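Local coordinates for putative enoyl-CoA hydratase (Streptomyces coelicolor A3, PDB 3G64), which probably hydrates the double bond of enoyl-CoA thioesters, as a member of the crotonase family, at the interface of chains A and B. Sequence-based numbering; all coordinates share one arbitrary frame. Chains: chain A/B, Putative enoyl-CoA hydratase.

Contact 1: the interface of chains A and B. Residues chain A 247-248, 250-251, 254; chain B 87, 95-96, 98-100, 155.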
# COMPACT_ATOMS: atom_id res chain seq x y z
N ALA A 247 6.24 3.49 -20.81
CA ALA A 247 6.98 3.81 -22.03
C ALA A 247 6.07 3.82 -23.25
O ALA A 247 6.04 4.79 -24.00
CB ALA A 247 8.15 2.82 -22.24
N SER A 248 5.32 2.73 -23.46
CA SER A 248 4.37 2.68 -24.56
C SER A 248 3.35 3.81 -24.51
O SER A 248 3.07 4.45 -25.51
CB SER A 248 3.63 1.33 -24.58
OG SER A 248 4.48 0.32 -25.09
N GLN A 250 3.29 6.79 -22.74
CA GLN A 250 3.84 8.14 -22.83
C GLN A 250 4.26 8.41 -24.28
O GLN A 250 3.95 9.45 -24.83
CB GLN A 250 5.02 8.34 -21.88
CG GLN A 250 4.69 8.39 -20.39
CD GLN A 250 3.58 9.40 -20.01
OE1 GLN A 250 2.44 9.30 -20.47
NE2 GLN A 250 3.91 10.33 -19.13
N ALA A 251 4.94 7.45 -24.91
CA ALA A 251 5.30 7.64 -26.30
C ALA A 251 4.05 7.86 -27.16
O ALA A 251 4.02 8.75 -28.01
CB ALA A 251 6.17 6.49 -26.82
N MSE A 254 2.75 11.36 -26.63
CA MSE A 254 3.65 12.32 -27.26
C MSE A 254 3.37 12.51 -28.76
O MSE A 254 3.90 13.44 -29.37
CB MSE A 254 5.11 11.95 -27.01
CG MSE A 254 5.61 12.35 -25.65
SE MSE A 254 7.53 12.04 -25.52
CE MSE A 254 7.78 12.62 -23.68
N THR B 87 11.16 16.50 -28.65
CA THR B 87 10.40 15.25 -28.81
C THR B 87 9.33 15.41 -29.89
O THR B 87 8.92 14.43 -30.53
CB THR B 87 9.75 14.74 -27.49
OG1 THR B 87 8.92 15.75 -26.91
CG2 THR B 87 10.83 14.31 -26.50
N LEU B 95 10.68 8.10 -29.83
CA LEU B 95 9.74 8.41 -28.76
C LEU B 95 9.69 7.25 -27.74
O LEU B 95 9.73 7.47 -26.53
CB LEU B 95 8.34 8.69 -29.32
CG LEU B 95 8.18 10.01 -30.06
CD1 LEU B 95 6.80 10.14 -30.67
CD2 LEU B 95 8.51 11.22 -29.16
N LEU B 96 9.63 6.02 -28.24
CA LEU B 96 9.62 4.85 -27.36
C LEU B 96 10.95 4.75 -26.60
O LEU B 96 10.98 4.54 -25.38
CB LEU B 96 9.35 3.56 -28.15
CG LEU B 96 9.25 2.26 -27.32
CD1 LEU B 96 8.09 2.36 -26.33
CD2 LEU B 96 9.11 1.03 -28.21
N PHE B 98 13.04 7.07 -25.80
CA PHE B 98 13.17 8.09 -24.76
C PHE B 98 12.42 7.68 -23.50
O PHE B 98 12.96 7.74 -22.38
CB PHE B 98 12.65 9.46 -25.21
CG PHE B 98 12.55 10.46 -24.09
CD1 PHE B 98 13.71 10.96 -23.49
CD2 PHE B 98 11.33 10.88 -23.60
CE1 PHE B 98 13.65 11.86 -22.44
CE2 PHE B 98 11.25 11.79 -22.54
CZ PHE B 98 12.43 12.28 -21.96
N ASN B 99 11.17 7.28 -23.68
CA ASN B 99 10.32 6.97 -22.54
C ASN B 99 10.74 5.67 -21.87
O ASN B 99 10.59 5.52 -20.67
CB ASN B 99 8.86 6.98 -22.95
CG ASN B 99 8.38 8.36 -23.28
OD1 ASN B 99 8.13 8.70 -24.44
ND2 ASN B 99 8.28 9.20 -22.27
N ARG B 100 11.33 4.75 -22.64
CA ARG B 100 11.98 3.62 -22.01
C ARG B 100 13.19 4.05 -21.17
O ARG B 100 13.38 3.54 -20.05
CB ARG B 100 12.40 2.57 -23.03
CG ARG B 100 13.00 1.33 -22.36
CD ARG B 100 13.16 0.17 -23.35
NE ARG B 100 11.89 -0.51 -23.61
CZ ARG B 100 11.39 -0.71 -24.83
NH1 ARG B 100 12.08 -0.29 -25.91
NH2 ARG B 100 10.22 -1.35 -24.98
N LEU B 155 0.48 14.68 -20.93
CA LEU B 155 0.94 13.29 -20.82
C LEU B 155 0.26 12.61 -19.61
O LEU B 155 -0.37 13.28 -18.81
CB LEU B 155 2.46 13.24 -20.68
CG LEU B 155 3.29 13.76 -21.86
CD1 LEU B 155 4.77 13.53 -21.61
CD2 LEU B 155 2.87 13.09 -23.17
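Helix 239-253 of chain A, with A:Met254 just past its end, lies against helix 92-111 of chain B in this crotonase-family protein. The packing of small side chains on backbone brings the two helices close. CB of A:Ala247 sits 3.7 Å from the backbone N of B:Arg100, and the methyl of A:Ala251 meets the peptide of B:Leu95, with CB 3.7 Å from the carbonyl O. B:Leu96, its CG anti to the backbone N, sends CD1 alongside the carbonyl of A:Ala247.

The carboxamide of B:Asn99 enters at about a right angle to the chain of A:Gln250, its ND2 3.4 Å from CB of A:Gln250, and the two amide planes are turned 58° apart. These are van der Waals contacts, and no polar pair across this patch comes close enough to bond. A:Gln250 bends at chi2 (-52°), which lays its own amide against CB of B:Leu155, with NE2 at 3.6 Å.

Selenomethionine A:Met254 supplies the long apolar reach. Extended beyond CG (chi2 -173°), it meets B:Asn99 tip to tip, SE lying 3.6 Å from OD1. Its terminal CE crosses to the ring of B:Phe98, 3.7 Å from CE2, while CG touches CD2 of B:Leu155 at 3.8 Å. B:Leu95 CD2 and the side chain of B:Thr87 flank the selenium.

Contact 2: the interface of chains A and B. Residues chain A 259-260, 262-263, 266; chain B 80, 84-85, 87-88.
The side-chain hydroxyl of B:Thr87 is gripped by two hydrogen bonds where the C-terminal helix 257-267 of chain A, in this crotonase-family assembly, packs on helix 80-87 of chain B. Across the interface OG1 meets the phenol OH of A:Tyr259 at 2.5 Å, a short pair whose geometry does not show which hydroxyl donates. Within chain B the same OG1 donates to the carbonyl O of B:Ile84 at 2.7 Å, approaching in the carbonyl plane on a lone pair with a C=O...O angle of 118°. The internal bond suits the crowded position of OG1 between the backbone N and the carbonyl carbon (chi1 56°), and it fixes the hydroxyl where the tyrosine can reach it. OG1 lies at the edge of the tyrosine ring, in its plane, and the two side chains cross at about a right angle.

Van der Waals contacts continue along the helix. B:Leu88 divides its two methyls between neighbours: CD2 rests 3.6 Å from CD2 of A:Tyr259, while CD1 comes 3.5 Å from ND1 of A:His263. The histidine, with CG anti to its backbone N (chi1 -174°), slides past B:Ile84 in the opposite direction, and its NE2 reaches CA of B:Gly85 at 3.6 Å. B:Ile84 brings CG2 near both the tyrosine and the imidazole. Its longer branch turns away at roughly a right angle to CG2, so that CD1 touches CE2 of A:Phe262 at 3.7 Å, the two side chains crossing almost perpendicularly. Farther along, B:Val80 and A:Phe266 meet tip to tip. CG1 of the valine lies over the face of the phenylalanine ring, 4.0 Å from its centroid, as a CH-pi contact.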
# COMPACT_ATOMS: atom_id res chain seq x y z
N TYR A 259 -0.24 17.16 -26.20
CA TYR A 259 1.15 17.38 -25.86
C TYR A 259 1.74 18.49 -26.74
O TYR A 259 2.46 19.33 -26.24
CB TYR A 259 1.92 16.10 -26.12
CG TYR A 259 3.39 16.10 -25.78
CD1 TYR A 259 3.83 16.36 -24.48
CD2 TYR A 259 4.34 15.77 -26.75
CE1 TYR A 259 5.18 16.29 -24.16
CE2 TYR A 259 5.68 15.69 -26.45
CZ TYR A 259 6.10 15.95 -25.16
OH TYR A 259 7.43 15.86 -24.87
N ALA A 260 1.43 18.47 -28.03
CA ALA A 260 1.93 19.51 -28.94
C ALA A 260 1.34 20.87 -28.53
O ALA A 260 2.04 21.89 -28.50
CB ALA A 260 1.60 19.19 -30.40
N PHE A 262 0.44 21.77 -25.59
CA PHE A 262 1.06 22.30 -24.38
C PHE A 262 2.27 23.16 -24.75
O PHE A 262 2.47 24.24 -24.20
CB PHE A 262 1.57 21.22 -23.42
CG PHE A 262 2.61 21.76 -22.47
CD1 PHE A 262 2.24 22.60 -21.42
CD2 PHE A 262 3.96 21.52 -22.69
CE1 PHE A 262 3.19 23.12 -20.56
CE2 PHE A 262 4.92 22.05 -21.85
CZ PHE A 262 4.54 22.85 -20.79
N HIS A 263 3.10 22.65 -25.64
CA HIS A 263 4.32 23.32 -26.02
C HIS A 263 4.06 24.61 -26.83
O HIS A 263 4.72 25.63 -26.61
CB HIS A 263 5.24 22.38 -26.79
CG HIS A 263 6.58 22.97 -27.09
ND1 HIS A 263 6.89 23.53 -28.31
CD2 HIS A 263 7.67 23.14 -26.30
CE1 HIS A 263 8.13 23.99 -28.27
NE2 HIS A 263 8.62 23.77 -27.06
N PHE A 266 2.76 27.10 -24.32
CA PHE A 266 3.85 27.53 -23.47
C PHE A 266 4.68 28.58 -24.20
O PHE A 266 4.95 29.66 -23.65
CB PHE A 266 4.75 26.35 -23.11
CG PHE A 266 5.91 26.74 -22.23
CD1 PHE A 266 5.72 26.95 -20.88
CD2 PHE A 266 7.18 26.89 -22.77
CE1 PHE A 266 6.78 27.30 -20.07
CE2 PHE A 266 8.25 27.25 -21.96
CZ PHE A 266 8.05 27.45 -20.61
N VAL B 80 11.82 22.10 -20.87
CA VAL B 80 10.71 22.31 -21.80
C VAL B 80 11.17 22.52 -23.24
O VAL B 80 10.49 22.09 -24.17
CB VAL B 80 9.79 23.47 -21.38
CG1 VAL B 80 8.70 23.66 -22.42
CG2 VAL B 80 9.18 23.20 -20.02
N ILE B 84 11.03 18.59 -24.40
CA ILE B 84 9.69 18.62 -24.98
C ILE B 84 9.72 19.11 -26.42
O ILE B 84 9.23 18.43 -27.33
CB ILE B 84 8.69 19.41 -24.11
CG1 ILE B 84 8.48 18.69 -22.78
CG2 ILE B 84 7.36 19.57 -24.84
CD1 ILE B 84 7.35 19.27 -21.94
N GLY B 85 10.34 20.27 -26.63
CA GLY B 85 10.52 20.80 -27.97
C GLY B 85 11.10 19.78 -28.93
O GLY B 85 10.55 19.55 -30.00
N THR B 87 11.16 16.50 -28.65
CA THR B 87 10.40 15.25 -28.81
C THR B 87 9.33 15.41 -29.89
O THR B 87 8.92 14.43 -30.53
CB THR B 87 9.75 14.74 -27.49
OG1 THR B 87 8.92 15.75 -26.91
CG2 THR B 87 10.83 14.31 -26.50
N LEU B 88 8.91 16.66 -30.10
CA LEU B 88 7.82 16.95 -31.01
C LEU B 88 8.16 16.68 -32.47
O LEU B 88 7.26 16.61 -33.30
CB LEU B 88 7.34 18.39 -30.83
CG LEU B 88 6.67 18.69 -29.50
CD1 LEU B 88 6.43 20.18 -29.37
CD2 LEU B 88 5.38 17.89 -29.41

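The C-alpha centres of contact 1 and contact 2 lie about 13 Å apart, and B:Thr87 belongs to both: its carbon atoms flank the selenium while its hydroxyl bonds the phenol. On chain A the two patches draw on successive C-terminal helices joined by a short connection. Contact 1 sets helix 239-253 mainly on helix 92-111 of chain B, and contact 2 sets helix 257-267 on helix 80-87. Both are parts of a larger interface that departs from exact two-fold symmetry. The deposited assembly holds three copies, so the same joint may recur around a trimer, the core unit typical of crotonase-family enzymes.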